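Local coordinates for protein putative alpha-L-fucosidase (Bacteroides thetaiotaomicron, PDB 3EYP) that probably hydrolyses alpha-L-fucosidic linkages as a family 29 glycoside hydrolase that also carries an F5/8 type C domain, at residues E385-E399 and V435-H449. Residues are numbered along the deposited sequence; the frame is centred on the assembly and turned at random.
Sequences EVIELGHRTTKWSVE and VRLRIQDGKACPAIH
Arg392 reaches across to the loop 443-446, its chain bent at chi3 (80°) so that the guanidinium comes side-on to Cys445. NE meets Cys445 O at 2.8 Å, nearly along the carbonyl axis, while NH1 points in plane at Cys445 SG. Ala444 CB lies over one guanidinium face; so small a methyl lets the flat group come close. NH2 turns back to Leu389 O and also serves Ala4 O. Were Arg392 an alanine, Cys445 O and SG would probably lose these N-H donors. Nearby, Val386 CG2 sits over the face of the His449 ring in a CH-pi contact, 3.6 Å from its centroid. At the far end Glu399 and Arg436 lie side by side, their planes 29° apart: OE1 takes NE (2.8 Å) and NH1 (2.7 Å) in a salt bridge suited to this partly exposed face. On that same face Ser397 OG donates to Gln440 OE1 at 2.6 Å. Trp396, Val398, Leu437 and Ile439 lie on the opposite face, where the first three touch Ile383 or Leu381 of strand 380-385. Antiparallel pairing of 393-399 with 435-442, with classic bulges where Thr394 and Lys395 face Asp441 and where Gln440 and Asp441 face Lys395, is consistent with the beta-sandwich of F5/8 type C domains.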
loop_
_atom_site.group_PDB
_atom_site.type_symbol
_atom_site.label_atom_id
_atom_site.label_comp_id
_atom_site.label_asym_id
_atom_site.label_seq_id
_atom_site.Cartn_x
_atom_site.Cartn_y
_atom_site.Cartn_z
ATOM N N GLU A 385 1.347 16.470 1.572
ATOM C CA GLU A 385 2.462 17.165 0.944
ATOM C C GLU A 385 2.459 16.960 -0.561
ATOM O O GLU A 385 1.878 15.987 -1.104
ATOM C CB GLU A 385 3.794 16.652 1.565
ATOM C CG GLU A 385 4.907 17.635 1.573
ATOM C CD GLU A 385 6.066 17.220 2.514
ATOM O OE1 GLU A 385 6.138 16.011 2.890
ATOM O OE2 GLU A 385 6.902 18.107 2.858
ATOM N N VAL A 386 3.061 17.932 -1.244
ATOM C CA VAL A 386 3.274 17.853 -2.686
ATOM C C VAL A 386 4.477 16.940 -2.916
ATOM O O VAL A 386 5.580 17.364 -2.954
ATOM C CB VAL A 386 3.528 19.289 -3.325
ATOM C CG1 VAL A 386 3.737 19.192 -4.847
ATOM C CG2 VAL A 386 2.338 20.226 -3.015
ATOM N N ILE A 387 4.227 15.655 -3.087
ATOM C CA ILE A 387 5.316 14.687 -3.027
ATOM C C ILE A 387 6.296 14.695 -4.163
ATOM O O ILE A 387 7.443 14.314 -4.010
ATOM C CB ILE A 387 4.811 13.246 -2.726
ATOM C CG1 ILE A 387 3.859 12.746 -3.806
ATOM C CG2 ILE A 387 4.214 13.221 -1.356
ATOM C CD1 ILE A 387 3.408 11.241 -3.579
ATOM N N GLU A 388 5.839 15.157 -5.318
ATOM C CA GLU A 388 6.730 15.382 -6.474
ATOM C C GLU A 388 7.883 16.319 -6.101
ATOM O O GLU A 388 8.949 16.317 -6.727
ATOM C CB GLU A 388 5.951 15.996 -7.645
ATOM C CG GLU A 388 4.893 15.104 -8.229
ATOM C CD GLU A 388 3.523 15.249 -7.565
ATOM O OE1 GLU A 388 3.406 15.878 -6.475
ATOM O OE2 GLU A 388 2.539 14.743 -8.153
ATOM N N LEU A 389 7.670 17.099 -5.047
ATOM C CA LEU A 389 8.619 18.154 -4.677
ATOM C C LEU A 389 9.496 17.703 -3.516
ATOM O O LEU A 389 10.375 18.424 -3.050
ATOM C CB LEU A 389 7.896 19.459 -4.323
ATOM C CG LEU A 389 7.317 20.210 -5.534
ATOM C CD1 LEU A 389 6.695 21.531 -5.129
ATOM C CD2 LEU A 389 8.400 20.389 -6.616
ATOM N N GLY A 390 9.239 16.486 -3.051
ATOM C CA GLY A 390 10.100 15.852 -2.030
ATOM C C GLY A 390 9.574 15.956 -0.636
ATOM O O GLY A 390 8.574 16.592 -0.405
ATOM N N HIS A 391 10.218 15.240 0.297
ATOM C CA HIS A 391 9.979 15.450 1.715
ATOM C C HIS A 391 10.618 16.802 2.078
ATOM O O HIS A 391 11.853 16.947 2.166
ATOM C CB HIS A 391 10.595 14.375 2.615
ATOM C CG HIS A 391 9.753 13.128 2.766
ATOM N ND1 HIS A 391 8.570 13.094 3.483
ATOM C CD2 HIS A 391 10.001 11.853 2.389
ATOM C CE1 HIS A 391 8.091 11.851 3.476
ATOM N NE2 HIS A 391 8.944 11.081 2.813
ATOM N N ARG A 392 9.753 17.766 2.346
ATOM C CA ARG A 392 10.217 19.153 2.593
ATOM C C ARG A 392 10.108 19.526 4.037
ATOM O O ARG A 392 11.048 19.949 4.659
ATOM C CB ARG A 392 9.390 20.128 1.741
ATOM C CG ARG A 392 9.522 19.834 0.284
ATOM C CD ARG A 392 8.617 20.678 -0.566
ATOM N NE ARG A 392 9.142 22.014 -0.780
ATOM C CZ ARG A 392 10.065 22.346 -1.673
ATOM N NH1 ARG A 392 10.457 23.605 -1.747
ATOM N NH2 ARG A 392 10.635 21.442 -2.450
ATOM N N THR A 393 8.903 19.408 4.543
ATOM C CA THR A 393 8.620 19.643 5.994
ATOM C C THR A 393 9.051 18.462 6.849
ATOM O O THR A 393 8.863 17.290 6.481
ATOM C CB THR A 393 7.126 19.983 6.208
ATOM O OG1 THR A 393 6.830 21.194 5.456
ATOM C CG2 THR A 393 6.807 20.121 7.686
ATOM N N THR A 394 9.672 18.786 7.992
ATOM C CA THR A 394 10.204 17.775 8.883
ATOM C C THR A 394 9.820 17.914 10.325
ATOM O O THR A 394 10.166 17.065 11.136
ATOM C CB THR A 394 11.749 17.673 8.826
ATOM O OG1 THR A 394 12.337 18.939 9.187
ATOM C CG2 THR A 394 12.230 17.239 7.447
ATOM N N LYS A 395 9.085 18.968 10.643
ATOM C CA LYS A 395 8.478 19.061 11.971
ATOM C C LYS A 395 7.242 19.916 11.882
ATOM O O LYS A 395 7.251 20.944 11.193
ATOM C CB LYS A 395 9.529 19.622 12.963
ATOM C CG LYS A 395 9.067 19.696 14.380
ATOM C CD LYS A 395 10.188 20.237 15.268
ATOM C CE LYS A 395 9.651 20.586 16.657
ATOM N NZ LYS A 395 10.633 21.505 17.368
ATOM N N TRP A 396 6.170 19.439 12.480
ATOM C CA TRP A 396 4.893 20.137 12.475
ATOM C C TRP A 396 4.007 19.814 13.662
ATOM O O TRP A 396 4.074 18.712 14.286
ATOM C CB TRP A 396 4.115 19.905 11.165
ATOM C CG TRP A 396 3.806 18.456 10.857
ATOM C CD1 TRP A 396 4.645 17.545 10.317
ATOM C CD2 TRP A 396 2.567 17.792 11.054
ATOM N NE1 TRP A 396 4.002 16.342 10.158
ATOM C CE2 TRP A 396 2.728 16.470 10.630
ATOM C CE3 TRP A 396 1.334 18.183 11.574
ATOM C CZ2 TRP A 396 1.694 15.525 10.696
ATOM C CZ3 TRP A 396 0.326 17.250 11.648
ATOM C CH2 TRP A 396 0.513 15.943 11.201
ATOM N N SER A 397 3.198 20.806 13.989
ATOM C CA SER A 397 2.228 20.685 15.096
ATOM C C SER A 397 0.932 21.377 14.749
ATOM O O SER A 397 0.878 22.232 13.890
ATOM C CB SER A 397 2.747 21.279 16.381
ATOM O OG SER A 397 4.042 20.852 16.659
ATOM N N VAL A 398 -0.107 20.949 15.436
ATOM C CA VAL A 398 -1.410 21.561 15.332
ATOM C C VAL A 398 -1.942 21.896 16.743
ATOM O O VAL A 398 -1.832 21.133 17.698
ATOM C CB VAL A 398 -2.421 20.671 14.492
ATOM C CG1 VAL A 398 -3.787 21.386 14.315
ATOM C CG2 VAL A 398 -1.828 20.277 13.093
ATOM N N GLU A 399 -2.469 23.107 16.821
ATOM C CA GLU A 399 -3.088 23.670 18.015
ATOM C C GLU A 399 -4.445 24.265 17.723
ATOM O O GLU A 399 -4.872 24.435 16.586
ATOM C CB GLU A 399 -2.179 24.762 18.588
ATOM C CG GLU A 399 -0.769 24.264 18.821
ATOM C CD GLU A 399 0.213 25.391 19.105
ATOM O OE1 GLU A 399 -0.020 26.528 18.611
ATOM O OE2 GLU A 399 1.210 25.135 19.815
ATOM N N VAL A 435 -7.940 27.183 14.697
ATOM C CA VAL A 435 -6.955 26.114 14.552
ATOM C C VAL A 435 -5.697 26.670 13.948
ATOM O O VAL A 435 -5.726 27.354 12.911
ATOM C CB VAL A 435 -7.456 24.966 13.608
ATOM C CG1 VAL A 435 -6.322 23.867 13.371
ATOM C CG2 VAL A 435 -8.756 24.357 14.112
ATOM N N ARG A 436 -4.597 26.331 14.584
ATOM C CA ARG A 436 -3.273 26.698 14.090
ATOM C C ARG A 436 -2.434 25.522 13.597
ATOM O O ARG A 436 -2.212 24.542 14.316
ATOM C CB ARG A 436 -2.467 27.464 15.156
ATOM C CG ARG A 436 -1.126 27.903 14.629
ATOM C CD ARG A 436 -0.487 29.022 15.421
ATOM N NE ARG A 436 0.043 28.594 16.704
ATOM C CZ ARG A 436 0.958 29.296 17.384
ATOM N NH1 ARG A 436 1.406 28.875 18.550
ATOM N NH2 ARG A 436 1.459 30.405 16.863
ATOM N N LEU A 437 -1.930 25.684 12.381
ATOM C CA LEU A 437 -0.954 24.747 11.794
ATOM C C LEU A 437 0.418 25.396 11.812
ATOM O O LEU A 437 0.649 26.423 11.158
ATOM C CB LEU A 437 -1.342 24.382 10.373
ATOM C CG LEU A 437 -0.332 23.540 9.598
ATOM C CD1 LEU A 437 -0.054 22.168 10.328
ATOM C CD2 LEU A 437 -0.829 23.361 8.159
ATOM N N ARG A 438 1.312 24.803 12.619
ATOM C CA ARG A 438 2.704 25.222 12.719
ATOM C C ARG A 438 3.624 24.294 11.920
ATOM O O ARG A 438 3.799 23.121 12.268
ATOM C CB ARG A 438 3.176 25.227 14.182
ATOM C CG ARG A 438 2.236 25.936 15.216
ATOM C CD ARG A 438 3.055 26.430 16.429
ATOM N NE ARG A 438 3.772 27.647 16.033
ATOM C CZ ARG A 438 4.590 28.361 16.819
ATOM N NH1 ARG A 438 5.160 29.473 16.343
ATOM N NH2 ARG A 438 4.870 27.964 18.048
ATOM N N ILE A 439 4.196 24.845 10.851
ATOM C CA ILE A 439 5.308 24.234 10.106
ATOM C C ILE A 439 6.544 24.724 10.787
ATOM O O ILE A 439 6.887 25.917 10.713
ATOM C CB ILE A 439 5.329 24.624 8.585
ATOM C CG1 ILE A 439 4.042 24.224 7.911
ATOM C CG2 ILE A 439 6.557 23.978 7.813
ATOM C CD1 ILE A 439 3.558 22.888 8.307
ATOM N N GLN A 440 7.177 23.820 11.530
ATOM C CA GLN A 440 8.248 24.174 12.475
ATOM C C GLN A 440 9.657 24.001 11.990
ATOM O O GLN A 440 10.555 24.677 12.427
ATOM C CB GLN A 440 8.050 23.403 13.779
ATOM C CG GLN A 440 6.841 23.913 14.469
ATOM C CD GLN A 440 6.301 22.996 15.520
ATOM O OE1 GLN A 440 5.926 21.848 15.249
ATOM N NE2 GLN A 440 6.186 23.527 16.729
ATOM N N ASP A 441 9.846 23.108 11.054
ATOM C CA ASP A 441 11.183 22.816 10.505
ATOM C C ASP A 441 11.049 22.011 9.237
ATOM O O ASP A 441 10.006 21.361 8.983
ATOM C CB ASP A 441 12.027 22.037 11.512
ATOM C CG ASP A 441 13.518 22.203 11.294
ATOM O OD1 ASP A 441 13.975 23.001 10.449
ATOM O OD2 ASP A 441 14.268 21.496 11.971
ATOM N N GLY A 442 12.117 22.084 8.449
ATOM C CA GLY A 442 12.194 21.413 7.152
ATOM C C GLY A 442 13.500 21.565 6.449
ATOM O O GLY A 442 14.352 22.289 6.895
ATOM N N LYS A 443 13.629 20.834 5.360
ATOM C CA LYS A 443 14.765 20.911 4.460
ATOM C C LYS A 443 14.518 21.961 3.367
ATOM O O LYS A 443 15.453 22.414 2.691
ATOM C CB LYS A 443 14.994 19.586 3.767
ATOM C CG LYS A 443 15.376 18.489 4.703
ATOM C CD LYS A 443 15.351 17.158 3.976
ATOM C CE LYS A 443 16.494 17.042 2.983
ATOM N NZ LYS A 443 16.273 15.978 1.990
ATOM N N ALA A 444 13.247 22.319 3.213
ATOM C CA ALA A 444 12.860 23.370 2.267
ATOM C C ALA A 444 11.521 24.016 2.613
ATOM O O ALA A 444 10.793 23.577 3.482
ATOM C CB ALA A 444 12.859 22.864 0.815
ATOM N N CYS A 445 11.228 25.097 1.917
ATOM C CA CYS A 445 9.987 25.830 2.181
ATOM C C CYS A 445 8.843 24.839 1.996
ATOM O O CYS A 445 8.932 23.983 1.155
ATOM C CB CYS A 445 9.796 27.033 1.278
ATOM S SG CYS A 445 9.742 26.690 -0.437
ATOM N N PRO A 446 7.780 24.965 2.768
ATOM C CA PRO A 446 6.632 24.026 2.677
ATOM C C PRO A 446 5.899 24.049 1.355
ATOM O O PRO A 446 5.811 25.068 0.675
ATOM C CB PRO A 446 5.688 24.502 3.768
ATOM C CG PRO A 446 6.168 25.843 4.193
ATOM C CD PRO A 446 7.592 25.990 3.804
ATOM N N ALA A 447 5.373 22.888 1.017
ATOM C CA ALA A 447 4.497 22.702 -0.151
ATOM C C ALA A 447 3.423 21.693 0.206
ATOM O O ALA A 447 3.709 20.494 0.258
ATOM C CB ALA A 447 5.309 22.211 -1.336
ATOM N N ILE A 448 2.243 22.207 0.559
ATOM C CA ILE A 448 1.161 21.407 1.150
ATOM C C ILE A 448 -0.157 21.483 0.360
ATOM O O ILE A 448 -0.767 22.571 0.164
ATOM C CB ILE A 448 0.944 21.813 2.623
ATOM C CG1 ILE A 448 2.258 21.577 3.407
ATOM C CG2 ILE A 448 -0.255 21.015 3.255
ATOM C CD1 ILE A 448 2.447 22.449 4.631
ATOM N N HIS A 449 -0.610 20.308 -0.047
ATOM C CA HIS A 449 -1.788 20.187 -0.899
ATOM C C HIS A 449 -3.046 20.402 -0.085
ATOM O O HIS A 449 -3.970 21.091 -0.492
ATOM C CB HIS A 449 -1.893 18.785 -1.558
ATOM C CG HIS A 449 -1.215 18.673 -2.877
ATOM N ND1 HIS A 449 -1.558 19.471 -3.955
ATOM C CD2 HIS A 449 -0.287 17.797 -3.338
ATOM C CE1 HIS A 449 -0.810 19.142 -4.997
ATOM N NE2 HIS A 449 -0.048 18.116 -4.657
HETATM O O HOH W 1 5.971 20.797 3.075
HETATM O O HOH W 2 1.404 15.553 -4.790
HETATM O O HOH W 3 13.870 15.477 1.417
HETATM O O HOH W 4 8.949 22.889 5.555
HETATM O O HOH W 5 4.971 22.393 19.116
#